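Long-range contact in alcohol dehydrogenase, zinc-containing (Thermotoga maritima, PDB 1VJ0), which probably acts as a zinc-dependent oxidoreductase of the alcohol dehydrogenase family, with two zinc sites per chain: residues Asp92-Trp106 / Ile153-Glu166. Sequence-based numbering, arbitrary orientation.
Sequences DLNGELLKPGDLIVW and IVLDPETDVLKVSE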
loop_
_atom_site.group_PDB
_atom_site.type_symbol
_atom_site.label_atom_id
_atom_site.label_comp_id
_atom_site.label_asym_id
_atom_site.label_seq_id
_atom_site.Cartn_x
_atom_site.Cartn_y
_atom_site.Cartn_z
ATOM N N ASP A 92 14.558 -21.764 14.813
ATOM C CA ASP A 92 14.804 -20.440 14.248
ATOM C C ASP A 92 13.589 -20.001 13.413
ATOM O O ASP A 92 12.575 -20.748 13.309
ATOM C CB ASP A 92 16.141 -20.419 13.485
ATOM C CG ASP A 92 16.050 -20.835 12.056
ATOM O OD1 ASP A 92 15.033 -21.451 11.592
ATOM O OD2 ASP A 92 17.022 -20.563 11.306
ATOM N N LEU A 93 13.651 -18.793 12.860
ATOM C CA LEU A 93 12.496 -18.241 12.128
ATOM C C LEU A 93 12.087 -19.017 10.861
ATOM O O LEU A 93 10.980 -18.865 10.363
ATOM C CB LEU A 93 12.761 -16.811 11.769
ATOM C CG LEU A 93 12.663 -15.828 12.953
ATOM C CD1 LEU A 93 13.540 -14.602 12.734
ATOM C CD2 LEU A 93 11.206 -15.423 13.219
ATOM N N ASN A 94 12.987 -19.841 10.327
ATOM C CA ASN A 94 12.671 -20.691 9.172
ATOM C C ASN A 94 12.188 -22.067 9.575
ATOM O O ASN A 94 11.876 -22.904 8.702
ATOM C CB ASN A 94 13.873 -20.804 8.237
ATOM C CG ASN A 94 14.192 -19.494 7.548
ATOM O OD1 ASN A 94 13.279 -18.768 7.084
ATOM N ND2 ASN A 94 15.478 -19.149 7.496
ATOM N N GLY A 95 12.106 -22.307 10.889
ATOM C CA GLY A 95 11.603 -23.537 11.418
ATOM C C GLY A 95 12.671 -24.546 11.763
ATOM O O GLY A 95 12.347 -25.692 12.100
ATOM N N GLU A 96 13.942 -24.185 11.654
ATOM C CA GLU A 96 14.976 -25.199 11.849
ATOM C C GLU A 96 15.294 -25.290 13.317
ATOM O O GLU A 96 15.551 -24.286 13.963
ATOM C CB GLU A 96 16.284 -24.877 11.127
ATOM C CG GLU A 96 16.195 -24.588 9.645
ATOM C CD GLU A 96 17.614 -24.542 9.089
ATOM O OE1 GLU A 96 18.390 -25.535 9.301
ATOM O OE2 GLU A 96 17.966 -23.514 8.493
ATOM N N LEU A 97 15.359 -26.515 13.805
ATOM C CA LEU A 97 15.743 -26.825 15.159
ATOM C C LEU A 97 17.206 -26.504 15.453
ATOM O O LEU A 97 18.092 -26.998 14.792
ATOM C CB LEU A 97 15.500 -28.318 15.467
ATOM C CG LEU A 97 14.091 -28.672 15.937
ATOM C CD1 LEU A 97 13.869 -30.213 15.946
ATOM C CD2 LEU A 97 13.805 -28.091 17.304
ATOM N N LEU A 98 17.433 -25.680 16.465
ATOM C CA LEU A 98 18.769 -25.319 16.910
ATOM C C LEU A 98 19.365 -26.508 17.651
ATOM O O LEU A 98 18.638 -27.236 18.392
ATOM C CB LEU A 98 18.711 -24.097 17.854
ATOM C CG LEU A 98 18.160 -22.785 17.248
ATOM C CD1 LEU A 98 18.332 -21.614 18.235
ATOM C CD2 LEU A 98 18.786 -22.435 15.930
ATOM N N LYS A 99 20.674 -26.703 17.435
ATOM C CA LYS A 99 21.465 -27.680 18.132
ATOM C C LYS A 99 22.802 -27.075 18.570
ATOM O O LYS A 99 23.231 -26.056 18.007
ATOM C CB LYS A 99 21.674 -28.906 17.229
ATOM C CG LYS A 99 22.266 -28.604 15.907
ATOM C CD LYS A 99 22.554 -29.886 15.072
ATOM C CE LYS A 99 23.296 -29.529 13.739
ATOM N NZ LYS A 99 22.726 -28.329 13.046
ATOM N N PRO A 100 23.444 -27.662 19.583
ATOM C CA PRO A 100 24.752 -27.166 20.057
ATOM C C PRO A 100 25.720 -27.064 18.883
ATOM O O PRO A 100 25.773 -27.955 18.052
ATOM C CB PRO A 100 25.212 -28.236 21.063
ATOM C CG PRO A 100 23.926 -28.882 21.530
ATOM C CD PRO A 100 22.971 -28.815 20.361
ATOM N N GLY A 101 26.431 -25.967 18.775
ATOM C CA GLY A 101 27.333 -25.793 17.636
ATOM C C GLY A 101 26.779 -24.917 16.515
ATOM O O GLY A 101 27.564 -24.418 15.688
ATOM N N ASP A 102 25.451 -24.755 16.421
ATOM C CA ASP A 102 24.883 -23.847 15.426
ATOM C C ASP A 102 25.345 -22.407 15.613
ATOM O O ASP A 102 25.434 -21.921 16.741
ATOM C CB ASP A 102 23.355 -23.845 15.456
ATOM C CG ASP A 102 22.749 -25.137 14.916
ATOM O OD1 ASP A 102 23.440 -25.916 14.234
ATOM O OD2 ASP A 102 21.572 -25.466 15.144
ATOM N N LEU A 103 25.585 -21.717 14.498
ATOM C CA LEU A 103 25.870 -20.274 14.520
ATOM C C LEU A 103 24.561 -19.589 14.346
ATOM O O LEU A 103 23.730 -20.018 13.530
ATOM C CB LEU A 103 26.856 -19.867 13.422
ATOM C CG LEU A 103 28.212 -20.587 13.461
ATOM C CD1 LEU A 103 29.055 -20.239 12.267
ATOM C CD2 LEU A 103 28.981 -20.278 14.737
ATOM N N ILE A 104 24.356 -18.538 15.132
ATOM C CA ILE A 104 23.131 -17.771 15.088
ATOM C C ILE A 104 23.337 -16.285 15.229
ATOM O O ILE A 104 24.345 -15.809 15.781
ATOM C CB ILE A 104 22.138 -18.273 16.192
ATOM C CG1 ILE A 104 22.674 -18.014 17.613
ATOM C CG2 ILE A 104 21.836 -19.718 15.959
ATOM C CD1 ILE A 104 21.580 -18.168 18.723
ATOM N N VAL A 105 22.354 -15.551 14.725
ATOM C CA VAL A 105 22.135 -14.190 15.109
ATOM C C VAL A 105 20.667 -14.081 15.559
ATOM O O VAL A 105 19.870 -15.008 15.368
ATOM C CB VAL A 105 22.450 -13.180 13.990
ATOM C CG1 VAL A 105 23.903 -13.196 13.691
ATOM C CG2 VAL A 105 21.643 -13.480 12.705
ATOM N N TRP A 106 20.338 -12.973 16.217
ATOM C CA TRP A 106 19.041 -12.834 16.813
ATOM C C TRP A 106 18.611 -11.395 16.900
ATOM O O TRP A 106 19.427 -10.448 16.910
ATOM C CB TRP A 106 19.002 -13.471 18.229
ATOM C CG TRP A 106 19.994 -12.889 19.192
ATOM C CD1 TRP A 106 19.771 -11.862 20.073
ATOM C CD2 TRP A 106 21.368 -13.283 19.394
ATOM N NE1 TRP A 106 20.907 -11.596 20.787
ATOM C CE2 TRP A 106 21.906 -12.441 20.388
ATOM C CE3 TRP A 106 22.190 -14.248 18.830
ATOM C CZ2 TRP A 106 23.223 -12.542 20.829
ATOM C CZ3 TRP A 106 23.511 -14.343 19.259
ATOM C CH2 TRP A 106 24.012 -13.490 20.255
ATOM N N ILE A 153 25.687 -15.356 26.450
ATOM C CA ILE A 153 24.407 -14.725 26.736
ATOM C C ILE A 153 23.344 -15.826 26.836
ATOM O O ILE A 153 23.448 -16.872 26.175
ATOM C CB ILE A 153 24.044 -13.676 25.628
ATOM C CG1 ILE A 153 22.822 -12.838 26.024
ATOM C CG2 ILE A 153 23.809 -14.388 24.284
ATOM C CD1 ILE A 153 22.627 -11.637 25.120
ATOM N N VAL A 154 22.361 -15.621 27.710
ATOM C CA VAL A 154 21.214 -16.499 27.789
ATOM C C VAL A 154 20.050 -15.835 27.064
ATOM O O VAL A 154 19.620 -14.744 27.447
ATOM C CB VAL A 154 20.802 -16.755 29.247
ATOM C CG1 VAL A 154 19.551 -17.635 29.312
ATOM C CG2 VAL A 154 21.980 -17.391 30.023
ATOM N N LEU A 155 19.556 -16.470 26.007
ATOM C CA LEU A 155 18.454 -15.930 25.204
ATOM C C LEU A 155 17.157 -16.608 25.666
ATOM O O LEU A 155 17.096 -17.834 25.830
ATOM C CB LEU A 155 18.687 -16.203 23.700
ATOM C CG LEU A 155 19.937 -15.687 23.017
ATOM C CD1 LEU A 155 19.803 -15.997 21.554
ATOM C CD2 LEU A 155 20.116 -14.209 23.200
ATOM N N ASP A 156 16.130 -15.814 25.924
ATOM C CA ASP A 156 14.804 -16.330 26.271
ATOM C C ASP A 156 14.191 -17.104 25.093
ATOM O O ASP A 156 14.508 -16.825 23.961
ATOM C CB ASP A 156 13.847 -15.179 26.546
ATOM C CG ASP A 156 14.040 -14.508 27.901
ATOM O OD1 ASP A 156 14.153 -15.180 28.947
ATOM O OD2 ASP A 156 14.044 -13.265 28.000
ATOM N N PRO A 157 13.236 -18.000 25.354
ATOM C CA PRO A 157 12.589 -18.778 24.285
ATOM C C PRO A 157 11.882 -17.904 23.283
ATOM O O PRO A 157 11.752 -18.268 22.125
ATOM C CB PRO A 157 11.613 -19.704 25.048
ATOM C CG PRO A 157 11.437 -19.099 26.419
ATOM C CD PRO A 157 12.731 -18.376 26.685
ATOM N N GLU A 158 11.449 -16.731 23.712
ATOM C CA GLU A 158 10.707 -15.817 22.853
ATOM C C GLU A 158 11.598 -15.084 21.849
ATOM O O GLU A 158 11.089 -14.402 20.965
ATOM C CB GLU A 158 9.981 -14.780 23.707
ATOM C CG GLU A 158 8.902 -15.379 24.567
ATOM C CD GLU A 158 9.393 -15.862 25.905
ATOM O OE1 GLU A 158 10.582 -15.722 26.210
ATOM O OE2 GLU A 158 8.560 -16.397 26.652
ATOM N N THR A 159 12.914 -15.152 22.022
ATOM C CA THR A 159 13.813 -14.531 21.084
ATOM C C THR A 159 13.652 -15.065 19.628
ATOM O O THR A 159 13.661 -16.297 19.354
ATOM C CB THR A 159 15.278 -14.812 21.487
ATOM O OG1 THR A 159 15.507 -14.466 22.858
ATOM C CG2 THR A 159 16.239 -13.967 20.652
ATOM N N ASP A 160 13.606 -14.119 18.699
ATOM C CA ASP A 160 13.685 -14.459 17.277
ATOM C C ASP A 160 15.127 -14.671 16.852
ATOM O O ASP A 160 15.986 -13.793 16.943
ATOM C CB ASP A 160 12.986 -13.401 16.436
ATOM C CG ASP A 160 11.507 -13.238 16.836
ATOM O OD1 ASP A 160 10.800 -14.242 17.055
ATOM O OD2 ASP A 160 11.002 -12.139 17.023
ATOM N N VAL A 161 15.371 -15.886 16.355
ATOM C CA VAL A 161 16.694 -16.333 16.007
ATOM C C VAL A 161 16.722 -16.722 14.536
ATOM O O VAL A 161 15.731 -17.229 13.957
ATOM C CB VAL A 161 17.072 -17.553 16.890
ATOM C CG1 VAL A 161 18.460 -18.046 16.555
ATOM C CG2 VAL A 161 16.963 -17.184 18.393
ATOM N N LEU A 162 17.898 -16.543 13.942
ATOM C CA LEU A 162 18.186 -17.031 12.606
ATOM C C LEU A 162 19.565 -17.737 12.632
ATOM O O LEU A 162 20.531 -17.138 13.051
ATOM C CB LEU A 162 18.258 -15.830 11.685
ATOM C CG LEU A 162 17.952 -15.914 10.207
ATOM C CD1 LEU A 162 16.597 -16.585 9.960
ATOM C CD2 LEU A 162 17.968 -14.504 9.563
ATOM N N LYS A 163 19.589 -19.003 12.210
ATOM C CA LYS A 163 20.781 -19.777 11.958
ATOM C C LYS A 163 21.507 -19.198 10.762
ATOM O O LYS A 163 20.874 -18.868 9.748
ATOM C CB LYS A 163 20.444 -21.208 11.548
ATOM C CG LYS A 163 20.448 -22.199 12.615
ATOM C CD LYS A 163 19.970 -23.567 12.102
ATOM C CE LYS A 163 21.105 -24.332 11.459
ATOM N NZ LYS A 163 20.562 -25.667 10.970
ATOM N N VAL A 164 22.829 -19.124 10.882
ATOM C CA VAL A 164 23.686 -18.680 9.802
ATOM C C VAL A 164 24.748 -19.736 9.590
ATOM O O VAL A 164 24.773 -20.770 10.282
ATOM C CB VAL A 164 24.302 -17.287 10.073
ATOM C CG1 VAL A 164 23.241 -16.214 10.150
ATOM C CG2 VAL A 164 25.185 -17.299 11.335
ATOM N N SER A 165 25.628 -19.534 8.611
ATOM C CA SER A 165 26.657 -20.518 8.314
ATOM C C SER A 165 28.062 -19.982 8.537
ATOM O O SER A 165 28.255 -18.800 8.817
ATOM C CB SER A 165 26.545 -20.947 6.875
ATOM O OG SER A 165 27.149 -19.979 6.041
ATOM N N GLU A 166 29.051 -20.861 8.383
ATOM C CA GLU A 166 30.461 -20.457 8.539
ATOM C C GLU A 166 30.925 -19.563 7.385
ATOM O O GLU A 166 32.020 -19.006 7.445
ATOM C CB GLU A 166 31.359 -21.680 8.654
ATOM C CG GLU A 166 30.904 -22.589 9.782
ATOM C CD GLU A 166 31.785 -23.786 10.013
ATOM O OE1 GLU A 166 32.123 -24.512 9.035
ATOM O OE2 GLU A 166 32.118 -24.008 11.206
HETATM O O HOH W 1 20.244 -26.844 13.304
HETATM O O HOH W 2 24.810 -22.899 11.977
#
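Val105 and Leu162 form an antiparallel hydrogen-bonded pair, with both backbone bonds made: Val105 N to Leu162 O and Leu162 N to Val105 O. The neighbouring non-hydrogen-bonded pairs, Ile104 with Lys163 and Trp106 with Val161, add CA-H...O contacts. A turn-rich loop binds the other edge of strand 161-164. Leu93 N donates to Val161 O at 2.8 Å. Lys163 N reaches the anti lone pair of Asp92 OD2 in a nearly straight bond of 3.1 Å. Asp92 OD1 accepts from Asn94 N, closing an Asx turn, and also from Glu96 N, which comes from the opposite face of the carboxylate. With an alanine here the backbone N atoms of Asn94, Glu96 and Lys163 would probably all lose their carboxylate acceptor, leaving the turn less firmly tied to strand 161-164.

Strand 161-164 thus sits between strand 103-106 and the 92-96 turn in the GroES-like domain of a medium-chain dehydrogenase, while helix 329-340 packs on Leu93 and Leu162.

Among the charged groups, the Lys163 chain, bent at CG-CD (chi3 84°), slides past Leu98 and brings NZ to 2.7 Å from Glu96 OE1 in a salt bridge, approaching from above the carboxylate plane. One water accepts from Lys163 NZ and Lys99 NZ and donates to Asp102 OD2 and Leu97 O; this shared water and the nearby acids probably ease the 4.0 Å approach of Lys163 NZ to Lys99 NZ.

Apolar packing on the Ile104 side centres on Val161 CG1, which touches Ile104 CB at 3.7 Å and Leu98 CD1. With CG between the backbone N and the carbonyl carbon (chi1 59°), the Trp106 indole lies against strand 153-155, where Leu155 CD2 makes a CH-pi contact over the face of its five-membered ring, 3.8 Å from the centroid. Ile153 CG2 meets the indole at CZ2, and Thr159 CG2 packs on Trp106 CB.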